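PDB 3AIN: 303aa long hypothetical esterase from Sulfolobus tokodaii, which probably hydrolyses carboxylic ester bonds as a thermostable, dimeric carboxylesterase of the hormone-sensitive-lipase-like group of alpha/beta hydrolases. Local coordinates for residues 189-197 with 312-320; 244-255 with 271-281. The protein carries 1 engineered substitution. All coordinates share one frame; numbering follows the deposited sequence.

Contact 1. Residues 189-197 with 312-320; sequences KLKYQVLIY and IGYVLRKVF
Strand 192-196 and helix 312-320, touching through Lys-191, Tyr-192, Val-194 and Ile-196 on one side and mainly Ile-312, Val-315, Leu-316 and Val-319 on the other, run nearly antiparallel at 174°, their axes 9.9 Å apart at closest. Tyr-192 carries the largest share. Its CG stands anti to the backbone N (chi1 -154°), which carries the ring to the helix, where its side chain crosses that of Val-315 at about a right angle; CE2 meets Val-315 CG2 at 3.6 Å. Leu-316 CD2 comes obliquely to Tyr-192 CD2, 3.7 Å away, and also touches Val-194 CG2 at 4.0 Å, so one methyl fills the angle between two strand side chains. Further along, Val-194 CG1 rests on Ile-312 CG1 (3.9 Å), and the ends of two isoleucines meet, Ile-196 CD1 lying 3.7 Å from Ile-312 CD1. At the other end Val-319 CG2 packs against Lys-191 O at 3.7 Å. A water, in the plane of the Tyr-192 ring at its edge, joins Tyr-192 OH (2.7 Å) to Lys-318 NZ, whose charge also forms salt bridges with Glu-303 and Asp-307 of the second subunit. This is helix-on-sheet packing of an alpha/beta hydrolase: strand 192-196 lies between strands 164-169 and 255-260, helix 303-321 packs on one face, and helix 171-185 meets Gln-193 and Leu-195 on the other.

Contact 2. Residues 244-255 with 271-281; sequences PILADLNDLPPA and AYANKLLQSGV
With CG anti to the carbonyl carbon (chi1 -56°), Leu-249 reaches the ring of Tyr-272, whose own CG lies anti to the backbone N (chi1 -161°). Leu-249 CD1 sits over one ring face in a CH-pi contact, 4.1 Å from the centroid and 25° off the normal, while Pro-244 O lies in plane at the ring edge. Lys-275 extends through chi3, then bends at chi4, bringing NZ to Ile-245 O in a 3.0 Å hydrogen bond; Ala-247 O is 2.8 Å from the same NZ. A methionine in place of Lys-275 would probably leave Ile-245 O without its charged donor and weaken the hold on the 3-10 segment 244-246. A Schellman motif with Gly-280 as its C-prime residue ends the helix, after which Val-281 CG2 packs 3.4 Å from Leu-249 O, within the type II turn from Leu-249 to Leu-252. One water bridges Leu-249 N and Ser-279 OG, and an Asx turn at Asp-248 shapes the approach to this turn. Leu-276 CD2 meets Leu-252 CD1 at 3.9 Å. The loop thus lies along helix 266-278 before entering strand 255-260; Pro-244, Ala-247 and Tyr-272 touch Ile-181 of helix 171-185, and Leu-276 touches Val-283 of strand 283-288.

Overall arrangement
Contacts 1 and 2, with centres about 15 Å apart, meet where strands 192-196 and 255-260 lie side by side. Gln-193 probably joins them with two hydrogen bonds: NE2 is 2.9 Å from Pro-253 O, and its backbone N is 2.9 Å from Pro-254 O. Tyr-192 OH also packs 3.4 Å from Ala-255 C. In sequence, both segments of contact 2 fall between those of contact 1, and helices 303-321 and 266-278 each reach the second subunit. Toward the likely catalytic region, the side chain of Ile-196 comes near, without touching, the GxSxG pattern around Ser-170, consistent with a nucleophile elbow. Contact 2 is centred farther out, about 16 Å from the chain centre against 12 Å.

Contact 1. Residues 189-197 with 312-320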
loop_
_atom_site.group_PDB
_atom_site.type_symbol
_atom_site.label_atom_id
_atom_site.label_comp_id
_atom_site.label_asym_id
_atom_site.label_seq_id
_atom_site.Cartn_x
_atom_site.Cartn_y
_atom_site.Cartn_z
ATOM N N LYS A 189 -18.802 11.334 14.551
ATOM C CA LYS A 189 -18.238 10.000 14.422
ATOM C C LYS A 189 -17.841 9.764 12.970
ATOM O O LYS A 189 -18.667 9.379 12.150
ATOM C CB LYS A 189 -19.255 8.936 14.856
ATOM C CG LYS A 189 -19.573 8.965 16.344
ATOM C CD LYS A 189 -21.032 8.615 16.616
ATOM C CE LYS A 189 -21.487 9.185 17.955
ATOM N NZ LYS A 189 -22.107 8.144 18.819
ATOM N N LEU A 190 -16.558 9.961 12.674
ATOM C CA LEU A 190 -16.036 9.732 11.333
ATOM C C LEU A 190 -15.655 8.265 11.132
ATOM O O LEU A 190 -15.207 7.604 12.070
ATOM C CB LEU A 190 -14.776 10.585 11.154
ATOM C CG LEU A 190 -14.964 12.068 11.438
ATOM C CD1 LEU A 190 -13.601 12.782 11.310
ATOM C CD2 LEU A 190 -15.955 12.622 10.429
ATOM N N LYS A 191 -15.653 7.839 9.874
ATOM C CA LYS A 191 -15.374 6.449 9.527
ATOM C C LYS A 191 -13.873 6.184 9.484
ATOM O O LYS A 191 -13.448 5.059 9.723
ATOM C CB LYS A 191 -15.990 6.078 8.175
ATOM C CG LYS A 191 -17.526 5.949 8.174
ATOM C CD LYS A 191 -18.029 5.229 9.411
ATOM C CE LYS A 191 -19.556 5.304 9.489
ATOM N NZ LYS A 191 -20.172 4.085 8.909
ATOM N N TYR A 192 -13.100 7.172 9.029
ATOM C CA TYR A 192 -11.720 6.890 8.635
ATOM C C TYR A 192 -10.953 8.208 8.445
ATOM O O TYR A 192 -11.551 9.267 8.225
ATOM C CB TYR A 192 -11.736 6.102 7.317
ATOM C CG TYR A 192 -10.516 5.219 7.086
ATOM C CD1 TYR A 192 -10.437 3.943 7.649
ATOM C CD2 TYR A 192 -9.455 5.665 6.313
ATOM C CE1 TYR A 192 -9.320 3.118 7.436
ATOM C CE2 TYR A 192 -8.321 4.859 6.124
ATOM C CZ TYR A 192 -8.284 3.580 6.650
ATOM O OH TYR A 192 -7.165 2.765 6.463
ATOM N N GLN A 193 -9.634 8.145 8.556
ATOM C CA GLN A 193 -8.807 9.311 8.198
ATOM C C GLN A 193 -7.638 8.828 7.320
ATOM O O GLN A 193 -6.956 7.865 7.657
ATOM C CB GLN A 193 -8.291 10.027 9.462
ATOM C CG GLN A 193 -7.538 9.119 10.451
ATOM C CD GLN A 193 -7.112 9.863 11.713
ATOM O OE1 GLN A 193 -6.632 10.991 11.643
ATOM N NE2 GLN A 193 -7.346 9.247 12.885
ATOM N N VAL A 194 -7.434 9.503 6.196
ATOM C CA VAL A 194 -6.328 9.159 5.284
ATOM C C VAL A 194 -5.279 10.284 5.317
ATOM O O VAL A 194 -5.603 11.421 4.980
ATOM C CB VAL A 194 -6.845 9.100 3.846
ATOM C CG1 VAL A 194 -5.668 8.841 2.869
ATOM C CG2 VAL A 194 -7.931 7.993 3.715
ATOM N N LEU A 195 -4.111 10.000 5.905
ATOM C CA LEU A 195 -3.101 11.038 6.153
ATOM C C LEU A 195 -1.915 10.742 5.239
ATOM O O LEU A 195 -1.256 9.717 5.392
ATOM C CB LEU A 195 -2.639 11.004 7.627
ATOM C CG LEU A 195 -3.807 11.029 8.643
ATOM C CD1 LEU A 195 -3.242 11.060 10.054
ATOM C CD2 LEU A 195 -4.697 12.278 8.418
ATOM N N ILE A 196 -1.756 11.563 4.197
ATOM C CA ILE A 196 -0.737 11.327 3.183
ATOM C C ILE A 196 0.465 12.219 3.475
ATOM O O ILE A 196 0.335 13.439 3.461
ATOM C CB ILE A 196 -1.278 11.701 1.778
ATOM C CG1 ILE A 196 -2.591 10.945 1.520
ATOM C CG2 ILE A 196 -0.208 11.323 0.722
ATOM C CD1 ILE A 196 -3.356 11.439 0.273
ATOM N N TYR A 197 1.582 11.586 3.846
ATOM C CA TYR A 197 2.765 12.283 4.385
ATOM C C TYR A 197 2.433 13.543 5.193
ATOM O O TYR A 197 2.794 14.665 4.834
ATOM C CB TYR A 197 3.870 12.532 3.334
ATOM C CG TYR A 197 3.429 12.818 1.898
ATOM C CD1 TYR A 197 2.832 14.027 1.568
ATOM C CD2 TYR A 197 3.499 11.817 0.916
ATOM C CE1 TYR A 197 2.407 14.281 0.265
ATOM C CE2 TYR A 197 3.039 12.052 -0.371
ATOM C CZ TYR A 197 2.440 13.262 -0.666
ATOM O OH TYR A 197 2.054 13.534 -1.980
ATOM N N ILE A 312 -5.335 3.967 -1.216
ATOM C CA ILE A 312 -6.329 4.866 -0.614
ATOM C C ILE A 312 -7.759 4.465 -1.032
ATOM O O ILE A 312 -8.662 4.379 -0.190
ATOM C CB ILE A 312 -6.071 6.337 -1.038
ATOM C CG1 ILE A 312 -4.769 6.822 -0.404
ATOM C CG2 ILE A 312 -7.272 7.224 -0.630
ATOM C CD1 ILE A 312 -4.218 8.118 -1.008
ATOM N N GLY A 313 -7.935 4.182 -2.315
ATOM C CA GLY A 313 -9.234 3.752 -2.872
ATOM C C GLY A 313 -9.705 2.436 -2.274
ATOM O O GLY A 313 -10.840 2.338 -1.790
ATOM N N TYR A 314 -8.760 1.526 -2.038
ATOM C CA TYR A 314 -9.124 0.259 -1.442
ATOM C C TYR A 314 -9.604 0.407 0.005
ATOM O O TYR A 314 -10.657 -0.126 0.362
ATOM C CB TYR A 314 -7.983 -0.765 -1.486
ATOM C CG TYR A 314 -8.329 -1.975 -0.637
ATOM C CD1 TYR A 314 -9.286 -2.871 -1.059
ATOM C CD2 TYR A 314 -7.897 -2.049 0.683
ATOM C CE1 TYR A 314 -9.670 -3.919 -0.255
ATOM C CE2 TYR A 314 -8.328 -3.037 1.517
ATOM C CZ TYR A 314 -9.206 -3.984 1.042
ATOM O OH TYR A 314 -9.740 -4.892 1.932
ATOM N N VAL A 315 -8.860 1.138 0.835
ATOM C CA VAL A 315 -9.246 1.236 2.242
ATOM C C VAL A 315 -10.571 1.958 2.416
ATOM O O VAL A 315 -11.344 1.627 3.307
ATOM C CB VAL A 315 -8.171 1.820 3.188
ATOM C CG1 VAL A 315 -6.879 0.984 3.081
ATOM C CG2 VAL A 315 -7.912 3.330 2.937
ATOM N N LEU A 316 -10.820 2.971 1.599
ATOM C CA LEU A 316 -12.100 3.686 1.731
ATOM C C LEU A 316 -13.274 2.868 1.187
ATOM O O LEU A 316 -14.365 2.873 1.772
ATOM C CB LEU A 316 -12.028 5.048 1.051
ATOM C CG LEU A 316 -11.124 6.050 1.789
ATOM C CD1 LEU A 316 -11.159 7.403 1.087
ATOM C CD2 LEU A 316 -11.481 6.170 3.301
ATOM N N ARG A 317 -13.057 2.128 0.110
ATOM C CA ARG A 317 -14.130 1.227 -0.355
ATOM C C ARG A 317 -14.444 0.190 0.706
ATOM O O ARG A 317 -15.617 -0.145 0.955
ATOM C CB ARG A 317 -13.784 0.570 -1.689
ATOM C CG ARG A 317 -13.852 1.541 -2.852
ATOM C CD ARG A 317 -13.620 0.854 -4.199
ATOM N NE ARG A 317 -12.204 0.613 -4.474
ATOM C CZ ARG A 317 -11.641 -0.593 -4.498
ATOM N NH1 ARG A 317 -12.366 -1.670 -4.229
ATOM N NH2 ARG A 317 -10.337 -0.719 -4.701
ATOM N N LYS A 318 -13.394 -0.334 1.329
ATOM C CA LYS A 318 -13.569 -1.311 2.405
ATOM C C LYS A 318 -14.375 -0.708 3.553
ATOM O O LYS A 318 -15.331 -1.333 4.062
ATOM C CB LYS A 318 -12.200 -1.811 2.906
ATOM C CG LYS A 318 -12.247 -2.647 4.183
ATOM C CD LYS A 318 -10.831 -2.871 4.769
ATOM C CE LYS A 318 -10.342 -1.622 5.528
ATOM N NZ LYS A 318 -9.089 -1.888 6.311
ATOM N N VAL A 319 -13.924 0.436 4.070
ATOM C CA VAL A 319 -14.597 1.003 5.242
ATOM C C VAL A 319 -16.018 1.497 4.940
ATOM O O VAL A 319 -16.891 1.356 5.783
ATOM C CB VAL A 319 -13.758 2.107 5.961
ATOM C CG1 VAL A 319 -13.811 3.419 5.197
ATOM C CG2 VAL A 319 -14.276 2.319 7.385
ATOM N N PHE A 320 -16.251 2.051 3.753
ATOM C CA PHE A 320 -17.582 2.602 3.421
ATOM C C PHE A 320 -18.527 1.474 3.017
ATOM O O PHE A 320 -19.680 1.435 3.454
ATOM C CB PHE A 320 -17.501 3.603 2.262
ATOM C CG PHE A 320 -16.911 4.940 2.641
ATOM C CD1 PHE A 320 -17.254 5.556 3.836
ATOM C CD2 PHE A 320 -16.150 5.646 1.715
ATOM C CE1 PHE A 320 -16.700 6.804 4.173
ATOM C CE2 PHE A 320 -15.669 6.928 2.013
ATOM C CZ PHE A 320 -15.951 7.492 3.240
HETATM O O HOH W 1 -20.389 2.726 6.026
HETATM O O HOH W 2 -7.331 0.215 7.215
#

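Contact 2. Residues 244-255 with 271-281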
loop_
_atom_site.group_PDB
_atom_site.type_symbol
_atom_site.label_atom_id
_atom_site.label_comp_id
_atom_site.label_asym_id
_atom_site.label_seq_id
_atom_site.Cartn_x
_atom_site.Cartn_y
_atom_site.Cartn_z
ATOM N N PRO A 244 -0.593 18.021 15.919
ATOM C CA PRO A 244 -1.594 17.114 16.465
ATOM C C PRO A 244 -0.969 15.961 17.245
ATOM O O PRO A 244 -1.662 15.308 18.024
ATOM C CB PRO A 244 -2.362 16.616 15.218
ATOM C CG PRO A 244 -1.447 16.958 14.042
ATOM C CD PRO A 244 -0.800 18.257 14.475
ATOM N N ILE A 245 0.332 15.714 17.066
ATOM C CA ILE A 245 0.988 14.702 17.924
ATOM C C ILE A 245 0.787 14.990 19.432
ATOM O O ILE A 245 0.823 14.075 20.257
ATOM C CB ILE A 245 2.525 14.574 17.627
ATOM C CG1 ILE A 245 3.059 13.230 18.175
ATOM C CG2 ILE A 245 3.278 15.722 18.267
ATOM C CD1 ILE A 245 2.763 12.044 17.276
ATOM N N LEU A 246 0.593 16.257 19.777
ATOM C CA LEU A 246 0.412 16.672 21.188
ATOM C C LEU A 246 -0.896 16.146 21.795
ATOM O O LEU A 246 -1.072 16.171 23.016
ATOM C CB LEU A 246 0.411 18.201 21.298
ATOM C CG LEU A 246 1.766 18.833 20.953
ATOM C CD1 LEU A 246 1.637 20.371 20.950
ATOM C CD2 LEU A 246 2.837 18.368 21.975
ATOM N N ALA A 247 -1.879 15.866 20.949
ATOM C CA ALA A 247 -3.240 15.606 21.424
ATOM C C ALA A 247 -3.329 14.191 21.997
ATOM O O ALA A 247 -2.511 13.333 21.670
ATOM C CB ALA A 247 -4.246 15.762 20.255
ATOM N N ASP A 248 -4.361 13.943 22.808
ATOM C CA ASP A 248 -4.763 12.591 23.189
ATOM C C ASP A 248 -5.511 11.932 22.022
ATOM O O ASP A 248 -6.502 12.468 21.512
ATOM C CB ASP A 248 -5.645 12.684 24.456
ATOM C CG ASP A 248 -6.309 11.367 24.838
ATOM O OD1 ASP A 248 -6.310 10.419 24.037
ATOM O OD2 ASP A 248 -7.013 11.363 25.877
ATOM N N LEU A 249 -4.936 10.850 21.499
ATOM C CA LEU A 249 -5.390 10.298 20.230
ATOM C C LEU A 249 -6.329 9.113 20.406
ATOM O O LEU A 249 -6.643 8.418 19.448
ATOM C CB LEU A 249 -4.183 9.908 19.351
ATOM C CG LEU A 249 -3.157 11.028 19.069
ATOM C CD1 LEU A 249 -2.084 10.502 18.092
ATOM C CD2 LEU A 249 -3.792 12.296 18.490
ATOM N N ASN A 250 -6.744 8.841 21.649
ATOM C CA ASN A 250 -7.750 7.812 21.881
ATOM C C ASN A 250 -9.029 8.102 21.106
ATOM O O ASN A 250 -9.396 9.261 20.928
ATOM C CB ASN A 250 -8.084 7.744 23.373
ATOM C CG ASN A 250 -6.946 7.183 24.197
ATOM O OD1 ASN A 250 -6.811 5.966 24.340
ATOM N ND2 ASN A 250 -6.158 8.067 24.795
ATOM N N ASP A 251 -9.672 7.042 20.624
ATOM C CA ASP A 251 -11.041 7.095 20.110
ATOM C C ASP A 251 -11.144 7.842 18.789
ATOM O O ASP A 251 -12.230 8.216 18.366
ATOM C CB ASP A 251 -12.010 7.694 21.147
ATOM C CG ASP A 251 -12.021 6.907 22.458
ATOM O OD1 ASP A 251 -12.180 5.678 22.403
ATOM O OD2 ASP A 251 -11.721 7.495 23.511
ATOM N N LEU A 252 -10.016 7.995 18.099
ATOM C CA LEU A 252 -10.026 8.600 16.772
ATOM C C LEU A 252 -10.333 7.534 15.723
ATOM O O LEU A 252 -10.253 6.336 15.981
ATOM C CB LEU A 252 -8.657 9.281 16.480
ATOM C CG LEU A 252 -8.317 10.532 17.313
ATOM C CD1 LEU A 252 -6.921 11.116 16.995
ATOM C CD2 LEU A 252 -9.353 11.628 17.176
ATOM N N PRO A 253 -10.731 7.972 14.535
ATOM C CA PRO A 253 -11.114 6.985 13.520
ATOM C C PRO A 253 -9.886 6.199 13.076
ATOM O O PRO A 253 -8.763 6.718 13.139
ATOM C CB PRO A 253 -11.618 7.833 12.347
ATOM C CG PRO A 253 -11.445 9.273 12.761
ATOM C CD PRO A 253 -11.037 9.364 14.177
ATOM N N PRO A 254 -10.106 5.014 12.512
ATOM C CA PRO A 254 -8.985 4.229 12.018
ATOM C C PRO A 254 -8.330 4.950 10.830
ATOM O O PRO A 254 -8.957 5.822 10.200
ATOM C CB PRO A 254 -9.643 2.932 11.527
ATOM C CG PRO A 254 -11.098 3.246 11.374
ATOM C CD PRO A 254 -11.396 4.298 12.407
ATOM N N ALA A 255 -7.043 4.682 10.613
ATOM C CA ALA A 255 -6.247 5.552 9.703
ATOM C C ALA A 255 -5.459 4.714 8.720
ATOM O O ALA A 255 -5.016 3.602 9.052
ATOM C CB ALA A 255 -5.284 6.456 10.505
ATOM N N ALA A 271 5.615 8.357 13.635
ATOM C CA ALA A 271 5.321 8.617 15.070
ATOM C C ALA A 271 3.825 8.767 15.283
ATOM O O ALA A 271 3.270 8.289 16.279
ATOM C CB ALA A 271 6.023 9.878 15.553
ATOM N N TYR A 272 3.171 9.478 14.374
ATOM C CA TYR A 272 1.745 9.692 14.541
ATOM C C TYR A 272 0.995 8.353 14.455
ATOM O O TYR A 272 0.065 8.108 15.225
ATOM C CB TYR A 272 1.199 10.685 13.507
ATOM C CG TYR A 272 -0.146 11.290 13.924
ATOM C CD1 TYR A 272 -0.194 12.307 14.876
ATOM C CD2 TYR A 272 -1.339 10.879 13.328
ATOM C CE1 TYR A 272 -1.405 12.849 15.282
ATOM C CE2 TYR A 272 -2.541 11.496 13.661
ATOM C CZ TYR A 272 -2.553 12.469 14.638
ATOM O OH TYR A 272 -3.761 13.001 15.061
ATOM N N ALA A 273 1.351 7.525 13.474
ATOM C CA ALA A 273 0.785 6.170 13.390
ATOM C C ALA A 273 1.018 5.429 14.708
ATOM O O ALA A 273 0.134 4.721 15.190
ATOM C CB ALA A 273 1.409 5.378 12.207
ATOM N N ASN A 274 2.246 5.480 15.196
ATOM C CA ASN A 274 2.600 4.745 16.413
ATOM C C ASN A 274 1.797 5.205 17.623
ATOM O O ASN A 274 1.371 4.372 18.435
ATOM C CB ASN A 274 4.103 4.818 16.674
ATOM C CG ASN A 274 4.913 4.048 15.619
ATOM O OD1 ASN A 274 6.083 4.356 15.351
ATOM N ND2 ASN A 274 4.223 3.205 14.884
ATOM N N LYS A 275 1.656 6.514 17.782
ATOM C CA LYS A 275 0.890 7.056 18.905
ATOM C C LYS A 275 -0.597 6.743 18.797
ATOM O O LYS A 275 -1.218 6.309 19.789
ATOM C CB LYS A 275 1.144 8.558 19.054
ATOM C CG LYS A 275 0.555 9.206 20.317
ATOM C CD LYS A 275 1.044 10.658 20.394
ATOM C CE LYS A 275 1.068 11.207 21.809
ATOM N NZ LYS A 275 -0.165 11.949 22.093
ATOM N N LEU A 276 -1.126 6.734 17.572
ATOM C CA LEU A 276 -2.469 6.199 17.352
ATOM C C LEU A 276 -2.598 4.748 17.789
ATOM O O LEU A 276 -3.561 4.389 18.467
ATOM C CB LEU A 276 -2.885 6.330 15.883
ATOM C CG LEU A 276 -3.320 7.714 15.428
ATOM C CD1 LEU A 276 -3.240 7.806 13.867
ATOM C CD2 LEU A 276 -4.754 8.030 15.912
ATOM N N LEU A 277 -1.656 3.906 17.379
ATOM C CA LEU A 277 -1.695 2.488 17.726
ATOM C C LEU A 277 -1.630 2.297 19.241
ATOM O O LEU A 277 -2.372 1.476 19.802
ATOM C CB LEU A 277 -0.531 1.743 17.055
ATOM C CG LEU A 277 -0.686 1.484 15.561
ATOM C CD1 LEU A 277 0.657 0.917 15.058
ATOM C CD2 LEU A 277 -1.840 0.476 15.269
ATOM N N GLN A 278 -0.780 3.078 19.890
ATOM C CA GLN A 278 -0.589 2.996 21.342
ATOM C C GLN A 278 -1.867 3.438 22.039
ATOM O O GLN A 278 -2.016 3.240 23.257
ATOM C CB GLN A 278 0.559 3.903 21.804
ATOM C CG GLN A 278 1.960 3.475 21.374
ATOM C CD GLN A 278 3.033 4.485 21.816
ATOM O OE1 GLN A 278 2.820 5.715 21.801
ATOM N NE2 GLN A 278 4.202 3.972 22.156
ATOM N N SER A 279 -2.652 4.249 21.335
ATOM C CA SER A 279 -3.902 4.803 21.881
ATOM C C SER A 279 -5.115 3.942 21.507
ATOM O O SER A 279 -6.269 4.393 21.626
ATOM C CB SER A 279 -4.097 6.242 21.372
ATOM O OG SER A 279 -2.975 7.058 21.679
ATOM N N GLY A 280 -4.856 2.766 20.946
ATOM C CA GLY A 280 -5.893 1.788 20.651
ATOM C C GLY A 280 -6.672 2.046 19.377
ATOM O O GLY A 280 -7.698 1.420 19.136
ATOM N N VAL A 281 -6.093 2.824 18.463
ATOM C CA VAL A 281 -6.740 3.076 17.180
ATOM C C VAL A 281 -6.093 2.200 16.106
ATOM O O VAL A 281 -4.881 1.987 16.153
ATOM C CB VAL A 281 -6.576 4.558 16.755
ATOM C CG1 VAL A 281 -7.074 4.784 15.299
ATOM C CG2 VAL A 281 -7.288 5.508 17.747
HETATM O O HOH W 3 -0.889 13.224 24.544
HETATM O O HOH W 4 -2.600 9.676 22.721
HETATM O O HOH W 5 -8.920 4.262 20.976
#